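Local coordinates for ferrous iron uptake transporter protein B (Streptococcus thermophilus, PDB 3TAH), which binds guanine nucleotides through its cytosolic G-protein domain, the part crystallised here, and probably drives ferrous iron uptake across the membrane with GTP, at residues M116-D121 and A142-K147; P109-L114 and G137-A142; T4-I9 and A81-N86; A170-D175 and Y250-R255. The protein carries 1 engineered substitution. All coordinates share one frame; numbering follows the deposited sequence.

In the fold
Contacts 3 and 2 are two pairings in one mixed sheet, separated by the pairing of strand 83-89 with 110-115: residues 4-9 join 81-86, and 110-115 joins 140-142 at the sheet's edge. Their centres are about 11 Å apart, and backbone bonds between Asn86 and both Thr111 and Ala113 link them. Contact 1 begins where contact 2 ends; Ala142 belongs to both, and the chain runs on from one strand into the start of helix 117-122 and from the other into a loop, which together hold the guanine base, with the two centres about 15 Å apart. Leu8 of contact 3 is about 8 Å from the nucleotide at nearest atoms. Contact 4, about 26 Å from contact 1 between centres, lies away from the nucleotide, where the helical domain meets the G domain.

Contact 1: M116-D121 and A142-K147. With BGO (3'-O-(N-methylanthraniloyl)guanosine-5'-diphosphate), chain C.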
loop_
_atom_site.group_PDB
_atom_site.type_symbol
_atom_site.label_atom_id
_atom_site.label_comp_id
_atom_site.label_asym_id
_atom_site.label_seq_id
_atom_site.Cartn_x
_atom_site.Cartn_y
_atom_site.Cartn_z
ATOM N N MET A 116 13.286 -6.720 9.784
ATOM C CA MET A 116 13.669 -6.606 11.200
ATOM C C MET A 116 13.306 -7.853 11.992
ATOM O O MET A 116 13.164 -7.783 13.216
ATOM C CB MET A 116 13.007 -5.414 11.888
ATOM C CG MET A 116 13.249 -4.098 11.211
ATOM S SD MET A 116 14.801 -3.396 11.787
ATOM C CE MET A 116 14.839 -1.942 10.752
ATOM N N ILE A 117 13.162 -8.988 11.306
ATOM C CA ILE A 117 12.718 -10.220 11.955
ATOM C C ILE A 117 13.731 -10.701 13.019
ATOM O O ILE A 117 13.353 -11.330 14.020
ATOM C CB ILE A 117 12.364 -11.321 10.893
ATOM C CG1 ILE A 117 11.255 -12.231 11.423
ATOM C CG2 ILE A 117 13.603 -12.117 10.445
ATOM C CD1 ILE A 117 9.894 -11.530 11.526
ATOM N N ASP A 118 15.007 -10.388 12.809
ATOM C CA ASP A 118 16.057 -10.740 13.785
ATOM C C ASP A 118 15.952 -9.959 15.108
ATOM O O ASP A 118 16.374 -10.456 16.149
ATOM C CB ASP A 118 17.444 -10.515 13.178
ATOM C CG ASP A 118 17.679 -9.066 12.791
ATOM O OD1 ASP A 118 16.995 -8.594 11.864
ATOM O OD2 ASP A 118 18.528 -8.387 13.402
ATOM N N VAL A 119 15.412 -8.742 15.043
ATOM C CA VAL A 119 15.221 -7.850 16.194
ATOM C C VAL A 119 14.067 -8.336 17.058
ATOM O O VAL A 119 14.125 -8.293 18.291
ATOM C CB VAL A 119 14.905 -6.397 15.743
ATOM C CG1 VAL A 119 14.757 -5.449 16.942
ATOM C CG2 VAL A 119 15.973 -5.879 14.802
ATOM N N LEU A 120 13.013 -8.781 16.377
ATOM C CA LEU A 120 11.822 -9.342 16.987
ATOM C C LEU A 120 12.181 -10.533 17.865
ATOM O O LEU A 120 11.724 -10.630 19.005
ATOM C CB LEU A 120 10.847 -9.772 15.883
ATOM C CG LEU A 120 9.390 -10.018 16.236
ATOM C CD1 LEU A 120 8.720 -8.732 16.675
ATOM C CD2 LEU A 120 8.696 -10.621 15.022
ATOM N N ASP A 121 13.013 -11.424 17.327
ATOM C CA ASP A 121 13.521 -12.580 18.064
ATOM C C ASP A 121 14.196 -12.157 19.380
ATOM O O ASP A 121 13.993 -12.787 20.421
ATOM C CB ASP A 121 14.488 -13.377 17.178
ATOM N N ALA A 142 9.422 -13.351 5.765
ATOM C CA ALA A 142 10.236 -12.790 6.828
ATOM C C ALA A 142 11.609 -12.484 6.253
ATOM O O ALA A 142 12.206 -13.334 5.584
ATOM C CB ALA A 142 10.363 -13.749 8.003
ATOM N N THR A 143 12.093 -11.267 6.493
ATOM C CA THR A 143 13.419 -10.871 6.050
ATOM C C THR A 143 14.212 -10.187 7.167
ATOM O O THR A 143 13.648 -9.669 8.137
ATOM C CB THR A 143 13.384 -9.887 4.832
ATOM O OG1 THR A 143 12.794 -8.642 5.223
ATOM C CG2 THR A 143 12.610 -10.462 3.667
ATOM N N SER A 144 15.530 -10.205 6.993
ATOM C CA SER A 144 16.458 -9.420 7.804
ATOM C C SER A 144 17.495 -8.825 6.862
ATOM O O SER A 144 18.274 -9.562 6.253
ATOM C CB SER A 144 17.151 -10.273 8.871
ATOM O OG SER A 144 18.039 -9.469 9.629
ATOM N N ALA A 145 17.477 -7.499 6.729
ATOM C CA ALA A 145 18.487 -6.789 5.947
ATOM C C ALA A 145 19.861 -6.907 6.625
ATOM O O ALA A 145 20.882 -6.987 5.942
ATOM C CB ALA A 145 18.080 -5.322 5.743
ATOM N N LEU A 146 19.895 -6.945 7.957
ATOM C CA LEU A 146 21.161 -7.076 8.701
ATOM C C LEU A 146 21.794 -8.456 8.484
ATOM O O LEU A 146 22.935 -8.571 7.995
ATOM C CB LEU A 146 20.949 -6.811 10.200
ATOM C CG LEU A 146 22.174 -7.007 11.117
ATOM C CD1 LEU A 146 23.323 -6.114 10.679
ATOM C CD2 LEU A 146 21.796 -6.736 12.559
ATOM N N LYS A 147 21.039 -9.496 8.818
ATOM C CA LYS A 147 21.498 -10.878 8.690
ATOM C C LYS A 147 21.521 -11.373 7.248
ATOM O O LYS A 147 22.064 -12.440 6.980
ATOM C CB LYS A 147 20.639 -11.825 9.536
ATOM C CG LYS A 147 20.497 -11.440 11.012
ATOM C CD LYS A 147 21.831 -11.420 11.758
ATOM C CE LYS A 147 21.690 -10.795 13.141
ATOM N NZ LYS A 147 23.034 -10.532 13.758
HETATM C "C'" BGO C . 21.340 1.950 11.135
HETATM N N1 BGO C . 17.484 -5.928 11.014
HETATM C C2 BGO C . 18.190 -5.068 11.884
HETATM N N2 BGO C . 18.613 -5.517 13.059
HETATM N N3 BGO C . 18.424 -3.798 11.520
HETATM C C4 BGO C . 17.992 -3.358 10.318
HETATM C C5 BGO C . 17.287 -4.164 9.414
HETATM C C6 BGO C . 17.028 -5.488 9.767
HETATM O O6 BGO C . 16.417 -6.265 9.021
HETATM N N7 BGO C . 17.023 -3.409 8.347
HETATM C C8 BGO C . 17.517 -2.184 8.540
HETATM N N9 BGO C . 18.108 -2.175 9.742
HETATM P PA BGO C . 17.035 1.904 6.711
HETATM P PB BGO C . 14.685 3.149 5.518
HETATM C "C1'" BGO C . 22.144 2.153 12.438
HETATM O "O1'" BGO C . 21.831 2.213 10.044
HETATM O O1A BGO C . 17.294 0.962 5.619
HETATM C C1B BGO C . 18.769 -1.120 10.448
HETATM O O1B BGO C . 13.358 2.536 5.471
HETATM C "C2'" BGO C . 23.521 2.420 12.407
HETATM N "N2'" BGO C . 24.205 2.522 11.264
HETATM O "O2'" BGO C . 20.903 -0.608 9.605
HETATM O O2A BGO C . 17.817 3.182 6.795
HETATM C C2B BGO C . 19.567 -0.162 9.720
HETATM O O2B BGO C . 15.453 3.054 4.289
HETATM C "C3'" BGO C . 24.190 2.588 13.615
HETATM O "O3'" BGO C . 20.127 1.470 11.183
HETATM O O3A BGO C . 15.468 2.336 6.709
HETATM C C3B BGO C . 19.509 1.290 9.895
HETATM O O3B BGO C . 14.675 4.529 6.105
HETATM C "C4'" BGO C . 23.520 2.484 14.819
HETATM O "O4'" BGO C . 17.702 -0.162 10.785
HETATM C C4B BGO C . 18.064 1.266 10.391
HETATM C "C5'" BGO C . 22.157 2.217 14.861
HETATM O "O5'" BGO C . 17.190 1.116 8.107
HETATM C C5B BGO C . 17.014 1.758 9.379
HETATM C "C6'" BGO C . 21.465 2.050 13.656
HETATM C "CM'" BGO C . 25.472 3.267 11.147
#
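Asp118 and Ser144 meet at the edge of the guanine, where the carboxylate takes both base donors. N1 of the nucleotide gives a nearly straight bond (178°) to Asp118 OD1 at 2.8 Å, and N2 gives one to Asp118 OD2 at 2.9 Å. The base oxygen O6 is gripped from both segments, by the backbone N of Ala145 at 2.8 Å and, longer, by that of Met116. Val119 brings CG2 to 3.2 Å from N2 of the nucleotide, while Leu146 brings CB to the ring and CD2 to N2.

Behind this shell, Ser144 OG donates to Asp118 OD1 at 2.6 Å, from above the carboxylate plane. OG lies anti to its own backbone N (chi1 180°) and also accepts from Lys147 N, an ST motif that fixes the hydroxyl. Ile117 N binds Thr143 O at 3.3 Å, tying the start of the helix to the loop, and Ile117 CG1 packs on Ala142 CB. Asn115 receives the hydroxyl of Thr143 and itself bonds the nucleotide. With Asn115 just ahead of them, the segments form the guanine-specificity site of a P-loop GTPase, Asn115 to Asp118 being the NKxD-type G4 motif and Ser144-Ala145 the G5 loop.

Contact 2: P109-L114 and G137-A142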
loop_
_atom_site.group_PDB
_atom_site.type_symbol
_atom_site.label_atom_id
_atom_site.label_comp_id
_atom_site.label_asym_id
_atom_site.label_seq_id
_atom_site.Cartn_x
_atom_site.Cartn_y
_atom_site.Cartn_z
ATOM N N PRO A 109 -0.916 -5.778 -6.917
ATOM C CA PRO A 109 -0.701 -6.813 -5.881
ATOM C C PRO A 109 0.498 -6.559 -4.986
ATOM O O PRO A 109 1.585 -6.242 -5.487
ATOM C CB PRO A 109 -0.510 -8.089 -6.699
ATOM C CG PRO A 109 -1.380 -7.841 -7.854
ATOM C CD PRO A 109 -1.121 -6.421 -8.232
ATOM N N VAL A 110 0.265 -6.685 -3.685
ATOM C CA VAL A 110 1.262 -6.431 -2.655
ATOM C C VAL A 110 1.901 -7.732 -2.179
ATOM O O VAL A 110 1.199 -8.730 -2.006
ATOM C CB VAL A 110 0.603 -5.690 -1.458
ATOM C CG1 VAL A 110 1.513 -5.654 -0.248
ATOM C CG2 VAL A 110 0.182 -4.281 -1.904
ATOM N N THR A 111 3.230 -7.705 -1.999
ATOM C CA THR A 111 4.006 -8.759 -1.348
ATOM C C THR A 111 4.743 -8.053 -0.192
ATOM O O THR A 111 5.315 -6.983 -0.393
ATOM C CB THR A 111 5.014 -9.403 -2.307
ATOM O OG1 THR A 111 4.314 -10.119 -3.335
ATOM C CG2 THR A 111 5.956 -10.353 -1.557
ATOM N N ILE A 112 4.731 -8.632 1.007
ATOM C CA ILE A 112 5.341 -7.982 2.178
ATOM C C ILE A 112 6.687 -8.606 2.521
ATOM O O ILE A 112 6.762 -9.827 2.634
ATOM C CB ILE A 112 4.425 -8.049 3.423
ATOM C CG1 ILE A 112 3.181 -7.164 3.249
ATOM C CG2 ILE A 112 5.190 -7.633 4.685
ATOM C CD1 ILE A 112 2.151 -7.303 4.418
ATOM N N ALA A 113 7.730 -7.774 2.667
ATOM C CA ALA A 113 8.997 -8.179 3.280
ATOM C C ALA A 113 8.812 -7.779 4.737
ATOM O O ALA A 113 8.822 -6.599 5.070
ATOM C CB ALA A 113 10.213 -7.467 2.659
ATOM N N LEU A 114 8.635 -8.779 5.595
ATOM C CA LEU A 114 8.409 -8.577 7.009
ATOM C C LEU A 114 9.814 -8.510 7.583
ATOM O O LEU A 114 10.378 -9.542 7.978
ATOM C CB LEU A 114 7.568 -9.720 7.594
ATOM C CG LEU A 114 7.268 -9.648 9.099
ATOM C CD1 LEU A 114 6.400 -8.434 9.395
ATOM C CD2 LEU A 114 6.599 -10.908 9.634
ATOM N N GLY A 137 -4.339 -11.328 3.210
ATOM C CA GLY A 137 -4.620 -11.652 1.819
ATOM C C GLY A 137 -3.472 -11.295 0.883
ATOM O O GLY A 137 -3.699 -11.020 -0.292
ATOM N N VAL A 138 -2.245 -11.291 1.404
ATOM C CA VAL A 138 -1.045 -11.019 0.610
ATOM C C VAL A 138 0.075 -11.967 1.011
ATOM O O VAL A 138 0.132 -12.400 2.163
ATOM C CB VAL A 138 -0.514 -9.588 0.776
ATOM C CG1 VAL A 138 -1.571 -8.576 0.316
ATOM C CG2 VAL A 138 -0.023 -9.312 2.212
ATOM N N PRO A 139 0.973 -12.283 0.068
ATOM C CA PRO A 139 2.155 -13.048 0.459
ATOM C C PRO A 139 2.988 -12.272 1.476
ATOM O O PRO A 139 3.093 -11.044 1.382
ATOM C CB PRO A 139 2.940 -13.204 -0.856
ATOM C CG PRO A 139 1.974 -12.898 -1.948
ATOM C CD PRO A 139 0.921 -12.023 -1.380
ATOM N N VAL A 140 3.563 -12.987 2.440
ATOM C CA VAL A 140 4.464 -12.394 3.420
ATOM C C VAL A 140 5.710 -13.278 3.537
ATOM O O VAL A 140 5.588 -14.497 3.683
ATOM C CB VAL A 140 3.799 -12.263 4.818
ATOM C CG1 VAL A 140 4.752 -11.584 5.804
ATOM C CG2 VAL A 140 2.474 -11.485 4.749
ATOM N N VAL A 141 6.887 -12.663 3.482
ATOM C CA VAL A 141 8.170 -13.345 3.660
ATOM C C VAL A 141 8.990 -12.621 4.735
ATOM O O VAL A 141 9.223 -11.415 4.632
ATOM C CB VAL A 141 8.973 -13.385 2.339
ATOM C CG1 VAL A 141 10.353 -14.034 2.560
ATOM C CG2 VAL A 141 8.204 -14.132 1.261
ATOM N N ALA A 142 9.422 -13.351 5.765
ATOM C CA ALA A 142 10.236 -12.790 6.828
ATOM C C ALA A 142 11.609 -12.484 6.253
ATOM O O ALA A 142 12.206 -13.334 5.584
ATOM C CB ALA A 142 10.363 -13.749 8.003
#
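Ile112 opens a short parallel ladder, bonded to 137-142 through both its backbone N and its O. Its N donates to Pro139 O at 2.9 Å, its O accepts from Val141 N at 3.0 Å, and Leu114 N closes the series on Val141 O at 2.9 Å. The middle bond runs almost straight out from the carbonyl (C=O...N 169°), whereas the donors on Pro139 O and Val141 O are tilted from their carbonyl planes. CA-H...O contacts accompany the ladder, the last from Ala142 CA to Leu114 O at 3.4 Å. The strand axes diverge by 19°.

Apolar contacts gather on the face of Ile112, Val140 and Leu114. Val140 CG1, anti to its backbone N (chi1 -178°), reaches Leu114 CB at 3.8 Å and also approaches Ile112 CG2; the Ile112 and Val140 side chains lie side by side and point the same way. Ile112 CD1 touches Val138 CG2 at 3.7 Å, ahead of the first bridge. Thr111 and Pro139 cross at about a right angle, with OG1 of Thr111 3.9 Å from CG of Pro139.

Helix 129-136 packs on the Ile112 face and helix 151-159 over Thr111 and Val141. Strand 110-115, helices 117-122 and 129-136, and strand 140-142 thus form a beta-alpha-beta crossover that ends the sheet of the Ras-like G domain.

Contact 3: T4-I9 and A81-N86; sequences TEIALI and ADSILN
The carboxylate of Asp82 and the amide of Asn86 are the flat groups that bind across to 4-9, near opposite ends of the pairing. Asp82 OD2 accepts from Glu5 N at 2.7 Å in a nearly straight bond (177°), using its anti lone pair. Asp82 CG lies beside its own backbone N (chi1 -62°), which turns the carboxylate to the side of the Asp82 N that binds Glu5 O, and both bond Glu5. Asn86 ND2 donates to Ile9 O at 3.1 Å; the acceptor lies in the amide plane, although the donor stands above the carbonyl plane of Ile9.

Between them runs a parallel ladder. Glu5 O takes two donors, Asp82 N at 2.8 Å and the longer Ser83 N, both in its carbonyl plane. Ala7 N then donates to Ser83 O, Leu85 N to Ala7 O at 2.7 Å, and Ile9 N to Leu85 O.

Ile6 CG2 presses on Leu85 CB at 3.6 Å, and Leu8 lies beside Leu85 with CD1 3.8 Å from its CG. On the other face, Ala7 CB meets Ala81 CB, and CG2 of Ile9 touches CG2 of Ile84 at 3.9 Å.

These two central strands of the sheet have strand 51-55 bonded beyond 4-9 and strand 110-115 beyond 83-89. Helix 67-77 packs over Ala7 and Ile9, while Asn86 OD1 bonds Thr100 of helix 93-105. Leu8 packs on the P-loop lysine, Lys16, close to where strand 4-10 runs into that loop.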
loop_
_atom_site.group_PDB
_atom_site.type_symbol
_atom_site.label_atom_id
_atom_site.label_comp_id
_atom_site.label_asym_id
_atom_site.label_seq_id
_atom_site.Cartn_x
_atom_site.Cartn_y
_atom_site.Cartn_z
ATOM N N THR A 4 9.897 -6.607 -15.430
ATOM C CA THR A 4 8.929 -6.620 -14.316
ATOM C C THR A 4 9.325 -5.468 -13.384
ATOM O O THR A 4 10.436 -5.439 -12.872
ATOM C CB THR A 4 8.862 -7.961 -13.584
ATOM O OG1 THR A 4 8.421 -8.973 -14.485
ATOM C CG2 THR A 4 7.844 -7.916 -12.443
ATOM N N GLU A 5 8.419 -4.512 -13.193
ATOM C CA GLU A 5 8.674 -3.336 -12.374
ATOM C C GLU A 5 8.081 -3.561 -10.995
ATOM O O GLU A 5 6.862 -3.718 -10.870
ATOM C CB GLU A 5 8.024 -2.111 -13.001
ATOM C CG GLU A 5 8.564 -0.810 -12.491
ATOM C CD GLU A 5 9.959 -0.511 -13.008
ATOM O OE1 GLU A 5 10.610 0.386 -12.449
ATOM O OE2 GLU A 5 10.402 -1.174 -13.971
ATOM N N ILE A 6 8.949 -3.566 -9.992
ATOM C CA ILE A 6 8.576 -3.825 -8.616
ATOM C C ILE A 6 8.750 -2.542 -7.812
ATOM O O ILE A 6 9.875 -2.080 -7.627
ATOM C CB ILE A 6 9.423 -4.959 -8.003
ATOM C CG1 ILE A 6 9.277 -6.248 -8.826
ATOM C CG2 ILE A 6 9.012 -5.186 -6.546
ATOM C CD1 ILE A 6 10.100 -7.434 -8.351
ATOM N N ALA A 7 7.640 -1.980 -7.325
ATOM C CA ALA A 7 7.678 -0.773 -6.503
ATOM C C ALA A 7 8.004 -1.132 -5.050
ATOM O O ALA A 7 7.237 -1.842 -4.418
ATOM C CB ALA A 7 6.334 -0.010 -6.575
ATOM N N LEU A 8 9.123 -0.634 -4.536
ATOM C CA LEU A 8 9.557 -0.867 -3.153
ATOM C C LEU A 8 9.108 0.308 -2.285
ATOM O O LEU A 8 9.474 1.452 -2.550
ATOM C CB LEU A 8 11.079 -1.019 -3.116
ATOM C CG LEU A 8 11.727 -1.450 -1.810
ATOM C CD1 LEU A 8 11.426 -2.908 -1.559
ATOM C CD2 LEU A 8 13.231 -1.212 -1.847
ATOM N N ILE A 9 8.313 0.041 -1.249
ATOM C CA ILE A 9 7.825 1.098 -0.383
ATOM C C ILE A 9 7.571 0.605 1.043
ATOM O O ILE A 9 7.248 -0.559 1.287
ATOM C CB ILE A 9 6.557 1.775 -1.001
ATOM C CG1 ILE A 9 6.134 3.014 -0.211
ATOM C CG2 ILE A 9 5.410 0.793 -1.105
ATOM C CD1 ILE A 9 5.113 3.872 -0.961
ATOM N N ALA A 81 3.715 0.089 -12.228
ATOM C CA ALA A 81 4.247 -0.996 -11.413
ATOM C C ALA A 81 3.478 -2.303 -11.621
ATOM O O ALA A 81 2.245 -2.314 -11.629
ATOM C CB ALA A 81 4.210 -0.603 -9.935
ATOM N N ASP A 82 4.204 -3.404 -11.787
ATOM C CA ASP A 82 3.621 -4.724 -11.874
ATOM C C ASP A 82 3.305 -5.281 -10.494
ATOM O O ASP A 82 2.349 -6.016 -10.357
ATOM C CB ASP A 82 4.566 -5.676 -12.603
ATOM C CG ASP A 82 4.824 -5.238 -14.037
ATOM O OD1 ASP A 82 3.882 -5.293 -14.839
ATOM O OD2 ASP A 82 5.954 -4.837 -14.349
ATOM N N SER A 83 4.124 -4.927 -9.504
ATOM C CA SER A 83 4.058 -5.458 -8.141
ATOM C C SER A 83 4.432 -4.370 -7.149
ATOM O O SER A 83 5.204 -3.475 -7.481
ATOM C CB SER A 83 5.061 -6.618 -8.011
ATOM O OG SER A 83 5.586 -6.741 -6.693
ATOM N N ILE A 84 3.873 -4.434 -5.940
ATOM C CA ILE A 84 4.338 -3.611 -4.827
ATOM C C ILE A 84 5.053 -4.549 -3.855
ATOM O O ILE A 84 4.460 -5.537 -3.437
ATOM C CB ILE A 84 3.192 -2.912 -4.078
ATOM C CG1 ILE A 84 2.529 -1.846 -4.949
ATOM C CG2 ILE A 84 3.708 -2.230 -2.803
ATOM C CD1 ILE A 84 1.289 -1.229 -4.294
ATOM N N LEU A 85 6.305 -4.235 -3.510
ATOM C CA LEU A 85 7.057 -4.945 -2.469
ATOM C C LEU A 85 7.091 -4.000 -1.268
ATOM O O LEU A 85 7.786 -2.972 -1.262
ATOM C CB LEU A 85 8.460 -5.332 -2.949
ATOM C CG LEU A 85 9.339 -6.105 -1.956
ATOM C CD1 LEU A 85 8.674 -7.338 -1.369
ATOM C CD2 LEU A 85 10.638 -6.504 -2.659
ATOM N N ASN A 86 6.296 -4.354 -0.265
ATOM C CA ASN A 86 6.023 -3.512 0.891
ATOM C C ASN A 86 6.945 -3.958 2.022
ATOM O O ASN A 86 6.793 -5.069 2.533
ATOM C CB ASN A 86 4.520 -3.630 1.245
ATOM C CG ASN A 86 4.106 -2.859 2.492
ATOM O OD1 ASN A 86 3.109 -3.211 3.141
ATOM N ND2 ASN A 86 4.842 -1.808 2.832
#

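Contact 4: A170-D175 and Y250-R255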
loop_
_atom_site.group_PDB
_atom_site.type_symbol
_atom_site.label_atom_id
_atom_site.label_comp_id
_atom_site.label_asym_id
_atom_site.label_seq_id
_atom_site.Cartn_x
_atom_site.Cartn_y
_atom_site.Cartn_z
ATOM N N ALA A 170 -8.117 -9.101 -3.248
ATOM C CA ALA A 170 -8.532 -9.403 -1.868
ATOM C C ALA A 170 -8.220 -8.168 -1.035
ATOM O O ALA A 170 -7.102 -8.003 -0.546
ATOM C CB ALA A 170 -7.823 -10.624 -1.322
ATOM N N PHE A 171 -9.207 -7.288 -0.878
ATOM C CA PHE A 171 -9.002 -6.021 -0.175
ATOM C C PHE A 171 -9.454 -6.116 1.284
ATOM O O PHE A 171 -10.376 -6.884 1.588
ATOM C CB PHE A 171 -9.755 -4.887 -0.879
ATOM C CG PHE A 171 -11.229 -5.154 -1.074
ATOM C CD1 PHE A 171 -12.138 -4.959 -0.035
ATOM C CD2 PHE A 171 -11.711 -5.601 -2.309
ATOM C CE1 PHE A 171 -13.493 -5.203 -0.215
ATOM C CE2 PHE A 171 -13.070 -5.850 -2.493
ATOM C CZ PHE A 171 -13.959 -5.653 -1.448
ATOM N N PRO A 172 -8.822 -5.340 2.186
ATOM C CA PRO A 172 -9.314 -5.276 3.571
ATOM C C PRO A 172 -10.799 -4.918 3.625
ATOM O O PRO A 172 -11.213 -3.913 3.063
ATOM C CB PRO A 172 -8.478 -4.150 4.200
ATOM C CG PRO A 172 -7.207 -4.182 3.425
ATOM C CD PRO A 172 -7.591 -4.545 2.017
ATOM N N ILE A 173 -11.591 -5.759 4.280
ATOM C CA ILE A 173 -13.027 -5.535 4.398
ATOM C C ILE A 173 -13.263 -4.831 5.725
ATOM O O ILE A 173 -12.848 -5.330 6.775
ATOM C CB ILE A 173 -13.830 -6.864 4.314
ATOM C CG1 ILE A 173 -13.640 -7.520 2.952
ATOM C CG2 ILE A 173 -15.331 -6.623 4.576
ATOM C CD1 ILE A 173 -14.229 -8.938 2.865
ATOM N N TYR A 174 -13.911 -3.670 5.672
ATOM C CA TYR A 174 -14.184 -2.847 6.849
ATOM C C TYR A 174 -15.616 -3.065 7.343
ATOM O O TYR A 174 -16.331 -3.923 6.819
ATOM C CB TYR A 174 -13.940 -1.371 6.513
ATOM C CG TYR A 174 -12.546 -1.127 6.001
ATOM C CD1 TYR A 174 -11.430 -1.542 6.749
ATOM C CD2 TYR A 174 -12.319 -0.504 4.796
ATOM C CE1 TYR A 174 -10.126 -1.335 6.292
ATOM C CE2 TYR A 174 -11.016 -0.299 4.324
ATOM C CZ TYR A 174 -9.927 -0.711 5.085
ATOM O OH TYR A 174 -8.642 -0.516 4.649
ATOM N N ASP A 175 -16.026 -2.301 8.350
ATOM C CA ASP A 175 -17.381 -2.403 8.894
ATOM C C ASP A 175 -18.440 -2.330 7.798
ATOM O O ASP A 175 -18.288 -1.560 6.835
ATOM C CB ASP A 175 -17.665 -1.281 9.893
ATOM C CG ASP A 175 -19.008 -1.468 10.569
ATOM O OD1 ASP A 175 -19.970 -0.770 10.202
ATOM O OD2 ASP A 175 -19.095 -2.369 11.421
ATOM N N TYR A 250 -7.262 0.760 11.414
ATOM C CA TYR A 250 -6.687 0.201 12.641
ATOM C C TYR A 250 -7.478 -0.965 13.214
ATOM O O TYR A 250 -6.873 -1.910 13.708
ATOM C CB TYR A 250 -6.446 1.288 13.708
ATOM C CG TYR A 250 -5.255 2.158 13.391
ATOM C CD1 TYR A 250 -3.975 1.619 13.315
ATOM C CD2 TYR A 250 -5.396 3.531 13.173
ATOM C CE1 TYR A 250 -2.872 2.417 13.010
ATOM C CE2 TYR A 250 -4.298 4.328 12.873
ATOM C CZ TYR A 250 -3.039 3.768 12.792
ATOM O OH TYR A 250 -1.943 4.556 12.500
ATOM N N ALA A 251 -8.807 -0.936 13.128
ATOM C CA ALA A 251 -9.610 -2.078 13.600
ATOM C C ALA A 251 -9.285 -3.351 12.800
ATOM O O ALA A 251 -9.069 -4.429 13.382
ATOM C CB ALA A 251 -11.101 -1.744 13.586
ATOM N N PHE A 252 -9.235 -3.219 11.472
ATOM C CA PHE A 252 -8.866 -4.319 10.594
ATOM C C PHE A 252 -7.491 -4.877 10.952
ATOM O O PHE A 252 -7.311 -6.092 11.104
ATOM C CB PHE A 252 -8.872 -3.857 9.135
ATOM C CG PHE A 252 -8.267 -4.856 8.197
ATOM C CD1 PHE A 252 -9.018 -5.932 7.720
ATOM C CD2 PHE A 252 -6.948 -4.721 7.775
ATOM C CE1 PHE A 252 -8.452 -6.860 6.855
ATOM C CE2 PHE A 252 -6.383 -5.641 6.911
ATOM C CZ PHE A 252 -7.134 -6.709 6.449
ATOM N N ILE A 253 -6.522 -3.967 11.084
ATOM C CA ILE A 253 -5.139 -4.311 11.445
ATOM C C ILE A 253 -5.079 -5.056 12.783
ATOM O O ILE A 253 -4.405 -6.082 12.880
ATOM C CB ILE A 253 -4.241 -3.067 11.484
ATOM C CG1 ILE A 253 -4.061 -2.497 10.080
ATOM C CG2 ILE A 253 -2.851 -3.383 12.072
ATOM C CD1 ILE A 253 -3.545 -1.075 10.097
ATOM N N GLU A 254 -5.778 -4.548 13.795
ATOM C CA GLU A 254 -5.806 -5.230 15.092
ATOM C C GLU A 254 -6.390 -6.640 15.006
ATOM O O GLU A 254 -5.829 -7.576 15.620
ATOM C CB GLU A 254 -6.555 -4.393 16.140
ATOM C CG GLU A 254 -5.831 -3.102 16.493
ATOM C CD GLU A 254 -6.472 -2.325 17.618
ATOM O OE1 GLU A 254 -7.169 -2.920 18.480
ATOM O OE2 GLU A 254 -6.252 -1.098 17.645
ATOM N N ARG A 255 -7.493 -6.787 14.262
ATOM C CA ARG A 255 -8.145 -8.086 14.043
ATOM C C ARG A 255 -7.192 -9.057 13.364
ATOM O O ARG A 255 -7.017 -10.187 13.818
ATOM C CB ARG A 255 -9.423 -7.951 13.199
ATOM C CG ARG A 255 -10.626 -7.317 13.892
ATOM C CD ARG A 255 -11.935 -7.535 13.100
ATOM N NE ARG A 255 -11.959 -6.939 11.752
ATOM C CZ ARG A 255 -12.290 -5.686 11.437
ATOM N NH1 ARG A 255 -12.634 -4.796 12.362
ATOM N NH2 ARG A 255 -12.267 -5.301 10.152
HETATM O O HOH W 1 -12.232 -7.679 7.641
#
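Residues 170-175 run as an extended, irregular chain past helix 241-259, and the backbones come nearest at Tyr174 and Phe252, whose CA atoms are 6.7 Å apart. Phe252 carries most of the contact. Its CG stands anti to the backbone N (chi1 170°), and the ring meets Pro172 face on: CB of the proline sits 3.6 Å from the centroid of the Phe252 ring, only 9° off the normal, a CH-pi contact. Pro172 CG leans over the CE2 and CZ side of the same ring. The Tyr174 ring turns its edge to Phe252, with CE1 4.0 Å from CB of Phe252, while Pro172 O lies over the centre of one tyrosine face.

The polar part runs through a water. It donates to Ile173 O at 2.6 Å and lies in the plane of the Phe252 ring at its edge; its bond from Arg255 NH2 is weak. The Arg255 guanidinium has Ala251 O and Phe252 CA of its own helix against one face, toward its rim.

Beyond the pair, Tyr174 OH bonds Glu105 of helix 93-105, and Pro172 also packs on Ile104 there. Asp175 is the N-cap of helix 176-189. The linker leaving the G domain is thus wedged between a G-domain helix and the last helix of the helical domain, the junction of the two domains of the N-terminal cytosolic part of FeoB.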